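Local structure of methylmalonyl-CoA carboxyltransferase 5S subunit (1RQB) at residues 32-37 / 63-68; 137-142 / 360-365. The protein transfers a carboxyl group from the biotin of the 1.3S subunit to pyruvate, forming oxaloacetate, as the cobalt-binding 5S subunit of transcarboxylase. All coordinates share one frame; numbering follows the deposited sequence.

Interaction 1: 32-37 / 63-68; sequences LRDAHQ and SVECWG. With CO (cobalt (II) ion), chain B.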
ATOM      1  N   LEU A  32      14.393   5.430  10.423  1.00 10.93           N
ATOM      2  CA  LEU A  32      15.072   5.384  11.727  1.00 11.02           C
ATOM      3  C   LEU A  32      14.219   5.933  12.874  1.00 14.20           C
ATOM      4  O   LEU A  32      14.631   5.856  14.030  1.00 14.33           O
ATOM      5  CB  LEU A  32      16.398   6.139  11.667  1.00 10.00           C
ATOM      6  CG  LEU A  32      17.379   5.626  10.607  1.00 11.52           C
ATOM      7  CD1 LEU A  32      18.633   6.488  10.651  1.00 13.96           C
ATOM      8  CD2 LEU A  32      17.727   4.146  10.837  1.00 11.73           C
ATOM      9  N   ARG A  33      13.045   6.480  12.585  1.00 10.22           N
ATOM     10  CA  ARG A  33      12.229   6.994  13.695  1.00 11.35           C
ATOM     11  C   ARG A  33      10.754   6.633  13.517  1.00 11.54           C
ATOM     12  O   ARG A  33      10.269   5.667  14.106  1.00 12.78           O
ATOM     13  CB  ARG A  33      12.404   8.520  13.836  1.00 11.34           C
ATOM     14  CG  ARG A  33      11.910   9.112  15.179  1.00 10.46           C
ATOM     15  CD  ARG A  33      10.404   9.065  15.373  1.00 13.11           C
ATOM     16  NE  ARG A  33       9.715   9.950  14.432  1.00 13.47           N
ATOM     17  CZ  ARG A  33       8.451  10.339  14.561  1.00 13.75           C
ATOM     18  NH1 ARG A  33       7.729   9.912  15.592  1.00 12.44           N
ATOM     19  NH2 ARG A  33       7.915  11.166  13.666  1.00  9.89           N
ATOM     20  N   ASP A  34      10.040   7.370  12.676  1.00  8.53           N
ATOM     21  CA  ASP A  34       8.587   7.167  12.566  1.00  9.78           C
ATOM     22  C   ASP A  34       8.206   5.802  11.985  1.00  8.24           C
ATOM     23  O   ASP A  34       7.178   5.242  12.365  1.00  8.11           O
ATOM     24  CB  ASP A  34       7.948   8.292  11.736  1.00 10.92           C
ATOM     25  CG  ASP A  34       6.512   8.589  12.159  1.00 10.17           C
ATOM     26  OD1 ASP A  34       5.798   9.257  11.391  1.00 11.71           O
ATOM     27  OD2 ASP A  34       6.099   8.170  13.267  1.00 11.33           O
ATOM     28  N   ALA A  35       9.004   5.239  11.081  1.00  9.24           N
ATOM     29  CA  ALA A  35       8.608   3.951  10.490  1.00  9.00           C
ATOM     30  C   ALA A  35       8.490   2.860  11.557  1.00 13.03           C
ATOM     31  O   ALA A  35       7.478   2.163  11.618  1.00 10.46           O
ATOM     32  CB  ALA A  35       9.593   3.516   9.392  1.00  9.25           C
ATOM     33  N   HIS A  36       9.502   2.699  12.414  1.00 10.73           N
ATOM     34  CA  HIS A  36       9.392   1.615  13.401  1.00 12.37           C
ATOM     35  C   HIS A  36       8.499   2.035  14.569  1.00 11.88           C
ATOM     36  O   HIS A  36       7.916   1.193  15.249  1.00 10.25           O
ATOM     37  CB  HIS A  36      10.767   1.122  13.857  1.00 12.67           C
ATOM     38  CG  HIS A  36      11.570   2.134  14.600  1.00 14.96           C
ATOM     39  ND1 HIS A  36      11.454   2.320  15.960  1.00 14.09           N
ATOM     40  CD2 HIS A  36      12.519   2.999  14.178  1.00 14.29           C
ATOM     41  CE1 HIS A  36      12.303   3.257  16.345  1.00 14.09           C
ATOM     42  NE2 HIS A  36      12.960   3.685  15.283  1.00 13.72           N
ATOM     43  N   GLN A  37       8.370   3.336  14.795  1.00  8.89           N
ATOM     44  CA  GLN A  37       7.453   3.782  15.854  1.00 11.46           C
ATOM     45  C   GLN A  37       6.028   3.393  15.457  1.00 12.60           C
ATOM     46  O   GLN A  37       5.239   2.922  16.274  1.00 11.73           O
ATOM     47  CB  GLN A  37       7.497   5.308  16.027  1.00 13.47           C
ATOM     48  CG  GLN A  37       6.487   5.825  17.078  1.00 11.96           C
ATOM     49  CD  GLN A  37       6.630   7.311  17.382  1.00 15.57           C
ATOM     50  OE1 GLN A  37       7.737   7.824  17.538  1.00 12.74           O
ATOM     51  NE2 GLN A  37       5.500   8.003  17.490  1.00 16.87           N
ATOM     52  N   SER A  63      16.646  15.189   4.446  1.00  9.66           N
ATOM     53  CA  SER A  63      16.903  15.003   5.882  1.00  9.62           C
ATOM     54  C   SER A  63      16.589  13.553   6.250  1.00 11.18           C
ATOM     55  O   SER A  63      15.933  12.834   5.498  1.00  9.30           O
ATOM     56  CB  SER A  63      16.050  15.950   6.751  1.00 10.19           C
ATOM     57  OG  SER A  63      14.678  15.580   6.754  1.00 11.02           O
ATOM     58  N   VAL A  64      17.093  13.146   7.404  1.00  9.54           N
ATOM     59  CA  VAL A  64      16.896  11.795   7.947  1.00 10.31           C
ATOM     60  C   VAL A  64      16.266  11.927   9.335  1.00 11.63           C
ATOM     61  O   VAL A  64      16.903  12.408  10.271  1.00 10.91           O
ATOM     62  CB  VAL A  64      18.255  11.071   8.068  1.00 12.28           C
ATOM     63  CG1 VAL A  64      18.061   9.679   8.666  1.00 14.53           C
ATOM     64  CG2 VAL A  64      18.912  10.976   6.665  1.00 12.62           C
ATOM     65  N   GLU A  65      15.004  11.528   9.478  1.00  8.10           N
ATOM     66  CA  GLU A  65      14.377  11.652  10.800  1.00 11.25           C
ATOM     67  C   GLU A  65      14.930  10.510  11.655  1.00 15.71           C
ATOM     68  O   GLU A  65      14.816   9.345  11.279  1.00 16.10           O
ATOM     69  CB  GLU A  65      12.847  11.569  10.678  1.00 15.15           C
ATOM     70  CG  GLU A  65      12.135  11.994  11.964  1.00 18.53           C
ATOM     71  CD  GLU A  65      10.668  11.612  11.984  1.00 22.36           C
ATOM     72  OE1 GLU A  65       9.818  12.515  12.127  1.00 21.50           O
ATOM     73  OE2 GLU A  65      10.375  10.403  11.865  1.00 19.51           O
ATOM     74  N   CYS A  66      15.538  10.824  12.795  1.00 10.34           N
ATOM     75  CA  CYS A  66      16.145   9.735  13.573  1.00 12.01           C
ATOM     76  C   CYS A  66      16.046   9.967  15.082  1.00 13.66           C
ATOM     77  O   CYS A  66      16.677   9.246  15.853  1.00 16.03           O
ATOM     78  CB  CYS A  66      17.619   9.610  13.194  1.00 17.28           C
ATOM     79  SG  CYS A  66      18.526  11.148  13.487  1.00 21.97           S
ATOM     80  N   TRP A  67      15.252  10.933  15.525  1.00 12.08           N
ATOM     81  CA  TRP A  67      15.195  11.167  16.974  1.00 14.44           C
ATOM     82  C   TRP A  67      13.876  11.846  17.346  1.00 16.17           C
ATOM     83  O   TRP A  67      13.139  12.328  16.487  1.00 12.35           O
ATOM     84  CB  TRP A  67      16.391  12.041  17.396  1.00 14.44           C
ATOM     85  CG  TRP A  67      16.941  11.722  18.777  1.00 15.55           C
ATOM     86  CD1 TRP A  67      17.428  10.519  19.204  1.00 12.90           C
ATOM     87  CD2 TRP A  67      17.090  12.631  19.883  1.00 13.79           C
ATOM     88  NE1 TRP A  67      17.875  10.620  20.505  1.00 14.33           N
ATOM     89  CE2 TRP A  67      17.680  11.904  20.945  1.00 14.53           C
ATOM     90  CE3 TRP A  67      16.778  13.988  20.078  1.00 13.89           C
ATOM     91  CZ2 TRP A  67      17.973  12.489  22.186  1.00 13.82           C
ATOM     92  CZ3 TRP A  67      17.065  14.573  21.316  1.00 15.33           C
ATOM     93  CH2 TRP A  67      17.661  13.820  22.354  1.00 14.69           C
ATOM     94  N   GLY A  68      13.583  11.862  18.639  1.00 16.71           N
ATOM     95  CA  GLY A  68      12.359  12.491  19.086  1.00 15.95           C
ATOM     96  C   GLY A  68      11.179  11.556  18.972  1.00 17.59           C
ATOM     97  O   GLY A  68      11.342  10.349  18.802  1.00 14.77           O
TER
HETATM   98 CO    CO B 529       4.195  10.442  11.701  1.00 12.04          CO
HETATM   99  O   HOH W   1      15.181   7.825   9.095  1.00 10.80           O
HETATM  100  O   HOH W   2      15.629   6.652  16.587  1.00 21.48           O
HETATM  101  O   HOH W   3       3.829   9.365  13.658  1.00 11.42           O
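Glu65 OE2 is gripped by two donors of 32-37: Arg33 NE, at 2.7 Å in a weak, bent hydrogen bond (148°) within a salt bridge, and the backbone N of Asp34, at 3.2 Å and nearly in line with the C-O bond. The other carboxylate oxygen, OE1, takes Arg33 NH2 at 2.8 Å on its syn side but well out of the carboxylate plane, so guanidinium and carboxylate are joined twice although their planes stand 62° apart. Bends at chi2 and chi3 curl the arginine back over its own helix, where NH1 reaches Gln37 OE1 at 2.9 Å and Asp34 OD2 lies above the rim of one guanidinium face, held by charge alone. NH2 also bonds the carboxylated lysine at position 195. One residue earlier on the strand, Val64 CG1 meets Leu32 CD1 at 3.8 Å, while one water links Leu32 N to Glu65 O and another links Leu32 O to Cys66 O. Asp34 OD1 binds cobalt at 2.0 Å, with His226 and His228 among the other ligands, and accepts a hydrogen bond from His262; OD2 takes one from the metal-bound water. This is the metal and substrate site at the C-terminal ends of the strands of a TIM barrel of the pyruvate carboxyltransferase family.

Interaction 2: 137-142 / 360-365; sequences FDAMND and TPSSQI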
ATOM      1  N   PHE A 137       5.861  20.662  16.975  1.00  9.97           N
ATOM      2  CA  PHE A 137       4.406  20.616  16.775  1.00 12.74           C
ATOM      3  C   PHE A 137       3.661  20.686  18.110  1.00 15.74           C
ATOM      4  O   PHE A 137       4.242  20.578  19.190  1.00 13.60           O
ATOM      5  CB  PHE A 137       3.999  19.353  15.979  1.00 11.93           C
ATOM      6  CG  PHE A 137       3.853  18.097  16.812  1.00 14.92           C
ATOM      7  CD1 PHE A 137       2.593  17.594  17.113  1.00 16.24           C
ATOM      8  CD2 PHE A 137       4.970  17.420  17.290  1.00 14.14           C
ATOM      9  CE1 PHE A 137       2.441  16.430  17.881  1.00 16.64           C
ATOM     10  CE2 PHE A 137       4.833  16.260  18.059  1.00 11.63           C
ATOM     11  CZ  PHE A 137       3.569  15.763  18.354  1.00 15.84           C
ATOM     12  N   ASP A 138       2.362  20.930  18.006  1.00 13.26           N
ATOM     13  CA  ASP A 138       1.469  20.973  19.172  1.00 13.80           C
ATOM     14  C   ASP A 138       0.211  20.187  18.799  1.00 11.70           C
ATOM     15  O   ASP A 138      -0.385  20.428  17.751  1.00 12.75           O
ATOM     16  CB  ASP A 138       1.091  22.406  19.527  1.00 12.95           C
ATOM     17  CG  ASP A 138       0.174  22.473  20.732  1.00 18.08           C
ATOM     18  OD1 ASP A 138       0.658  22.273  21.867  1.00 20.63           O
ATOM     19  OD2 ASP A 138      -1.041  22.700  20.542  1.00 18.36           O
ATOM     20  N   ALA A 139      -0.188  19.274  19.675  1.00 14.76           N
ATOM     21  CA  ALA A 139      -1.330  18.382  19.439  1.00 17.09           C
ATOM     22  C   ALA A 139      -2.633  19.151  19.206  1.00 24.11           C
ATOM     23  O   ALA A 139      -3.551  18.624  18.581  1.00 27.80           O
ATOM     24  CB  ALA A 139      -1.483  17.414  20.613  1.00 17.70           C
HETATM   25  N   MSE A 140      -2.731  20.390  19.680  1.00 22.60           N
HETATM   26  CA  MSE A 140      -3.975  21.149  19.482  1.00 24.72           C
HETATM   27  C   MSE A 140      -3.775  22.261  18.449  1.00 20.34           C
HETATM   28  O   MSE A 140      -4.685  23.052  18.202  1.00 18.43           O
HETATM   29  CB  MSE A 140      -4.417  21.752  20.809  1.00 30.42           C
HETATM   30  CG  MSE A 140      -4.538  20.723  21.917  1.00 38.41           C
HETATM   31 SE   MSE A 140      -6.272  20.759  22.739  1.00 47.49          SE
HETATM   32  CE  MSE A 140      -6.042  22.382  23.783  1.00 38.62           C
ATOM     33  N   ASN A 141      -2.589  22.312  17.843  1.00 12.82           N
ATOM     34  CA  ASN A 141      -2.245  23.331  16.841  1.00 15.16           C
ATOM     35  C   ASN A 141      -2.235  24.732  17.455  1.00 16.49           C
ATOM     36  O   ASN A 141      -2.521  25.711  16.767  1.00 13.96           O
ATOM     37  CB  ASN A 141      -3.209  23.324  15.645  1.00 19.16           C
ATOM     38  CG  ASN A 141      -2.866  22.261  14.623  1.00 20.67           C
ATOM     39  OD1 ASN A 141      -1.720  21.828  14.518  1.00 17.92           O
ATOM     40  ND2 ASN A 141      -3.861  21.846  13.852  1.00 15.15           N
ATOM     41  N   ASP A 142      -1.921  24.837  18.742  1.00 16.04           N
ATOM     42  CA  ASP A 142      -1.824  26.152  19.396  1.00 17.88           C
ATOM     43  C   ASP A 142      -0.391  26.651  19.194  1.00 15.84           C
ATOM     44  O   ASP A 142       0.549  26.133  19.794  1.00 16.23           O
ATOM     45  CB  ASP A 142      -2.134  26.010  20.894  1.00 17.21           C
ATOM     46  CG  ASP A 142      -2.150  27.347  21.627  1.00 26.04           C
ATOM     47  OD1 ASP A 142      -1.666  28.362  21.069  1.00 23.10           O
ATOM     48  OD2 ASP A 142      -2.644  27.372  22.777  1.00 22.82           O
ATOM     49  N   THR A 360      -2.224  11.737  19.366  1.00 31.12           N
ATOM     50  CA  THR A 360      -1.763  11.553  20.750  1.00 32.60           C
ATOM     51  C   THR A 360      -1.275  12.906  21.270  1.00 29.78           C
ATOM     52  O   THR A 360      -0.573  13.628  20.564  1.00 28.32           O
ATOM     53  CB  THR A 360      -0.606  10.549  20.818  1.00 32.10           C
ATOM     54  OG1 THR A 360      -1.038   9.296  20.278  1.00 40.34           O
ATOM     55  CG2 THR A 360      -0.157  10.354  22.260  1.00 35.80           C
ATOM     56  N   PRO A 361      -1.624  13.258  22.517  1.00 33.12           N
ATOM     57  CA  PRO A 361      -2.429  12.527  23.505  1.00 33.92           C
ATOM     58  C   PRO A 361      -3.923  12.859  23.512  1.00 35.38           C
ATOM     59  O   PRO A 361      -4.699  12.255  24.251  1.00 36.78           O
ATOM     60  CB  PRO A 361      -1.776  12.935  24.813  1.00 36.15           C
ATOM     61  CG  PRO A 361      -1.515  14.394  24.566  1.00 33.99           C
ATOM     62  CD  PRO A 361      -0.952  14.409  23.153  1.00 32.93           C
ATOM     63  N   SER A 362      -4.327  13.817  22.688  1.00 34.94           N
ATOM     64  CA  SER A 362      -5.732  14.250  22.640  1.00 34.88           C
ATOM     65  C   SER A 362      -6.670  13.074  22.359  1.00 32.48           C
ATOM     66  O   SER A 362      -7.749  12.992  22.943  1.00 34.30           O
ATOM     67  CB  SER A 362      -5.923  15.319  21.564  1.00 31.24           C
ATOM     68  OG  SER A 362      -5.149  16.468  21.849  1.00 32.23           O
ATOM     69  N   SER A 363      -6.266  12.172  21.471  1.00 27.92           N
ATOM     70  CA  SER A 363      -7.109  11.024  21.103  1.00 32.91           C
ATOM     71  C   SER A 363      -7.403  10.129  22.310  1.00 33.13           C
ATOM     72  O   SER A 363      -8.556   9.790  22.571  1.00 31.10           O
ATOM     73  CB  SER A 363      -6.436  10.207  19.997  1.00 31.07           C
ATOM     74  OG  SER A 363      -5.109   9.879  20.357  1.00 38.42           O
ATOM     75  N   GLN A 364      -6.373   9.722  23.044  1.00 33.07           N
ATOM     76  CA  GLN A 364      -6.604   8.855  24.208  1.00 35.61           C
ATOM     77  C   GLN A 364      -7.503   9.575  25.215  1.00 33.16           C
ATOM     78  O   GLN A 364      -8.400   8.976  25.807  1.00 34.28           O
ATOM     79  CB  GLN A 364      -5.279   8.469  24.886  1.00 40.11           C
ATOM     80  CG  GLN A 364      -4.334   7.616  24.039  1.00 46.09           C
ATOM     81  CD  GLN A 364      -3.206   8.413  23.393  1.00 51.28           C
ATOM     82  OE1 GLN A 364      -3.426   9.214  22.485  1.00 53.32           O
ATOM     83  NE2 GLN A 364      -1.983   8.191  23.867  1.00 53.70           N
ATOM     84  N   ILE A 365      -7.271  10.870  25.386  1.00 29.61           N
ATOM     85  CA  ILE A 365      -8.040  11.670  26.350  1.00 30.32           C
ATOM     86  C   ILE A 365      -9.516  11.730  25.956  1.00 29.98           C
ATOM     87  O   ILE A 365     -10.393  11.508  26.788  1.00 30.79           O
ATOM     88  CB  ILE A 365      -7.481  13.103  26.451  1.00 30.05           C
ATOM     89  CG1 ILE A 365      -6.033  13.057  26.949  1.00 34.28           C
ATOM     90  CG2 ILE A 365      -8.332  13.929  27.403  1.00 30.69           C
ATOM     91  CD1 ILE A 365      -5.354  14.415  26.980  1.00 36.53           C
TER
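Ala139 CB points at the start of helix 362-376, meeting Thr360 O at 3.9 Å and Pro361 CD at 4.0 Å. It rides on a type I beta turn, Asp138 to Asn141, in the loop that follows barrel strand 133-136, so the contact joins the TIM barrel to a helix of the conserved carboxylase domain. The junction is made by van der Waals contact, with no hydrogen bond between the two segments. The methyl of Ala139 thus meets the O and CD rim of the cis peptide before Pro361. Ser362 OG, anti to the carbonyl carbon (chi1 -62°), is the atom of its side chain that approaches this methyl, and Met140, a selenomethionine, comes near the same OG with its CG, 4.3 Å away. Pro361 also packs on Arg104, and Phe137 touches that same residue from the other segment.

Polar bonds hold each partner in shape. In the turn, Asp138 OD2 accepts from Met140 N, an Asx turn, and from Asp142 N at 2.9 Å; the two donors come from opposite faces of the carboxylate plane. The backbone bond from Asn141 N to Asp138 O closes the turn, and Asp138 OD1 is held by Asn145. Beyond it, Asp142 caps a backbone N in the turn that leads into helix 144-155 and forms a salt bridge with Arg144.

On the facing segment, Ile365 N bonds Pro361 O in the first turn of the helix. The side chain of Gln364 folds back toward that end, where its OE1 meets two hydroxyls: Thr360 OG1 gives a weak bond, and Ser363 OG donates at 2.8 Å, tilted 15° from the amide carbonyl plane.

How the interactions relate
Interactions 1 and 2 do not touch: their centres lie 20 Å apart and their nearest atoms about 7 Å. Both involve chain at the C-terminal ends of barrel strands, 63-68 in the first and the loop after 133-136 in the second, with strand 99-103 paired between those two strands. Interaction 1 forms part of the cobalt and substrate site itself. Segment 360-365 of interaction 2 lies near that site: the side chain of Thr360 is about 7 Å from that of Gln37 and about 8 Å from that of Ala70, both substrate-binding residues, and about 10 Å from the cobalt. This proximity suggests that the chain entering helix 362-376 lies near the pocket that 32-37 helps to line.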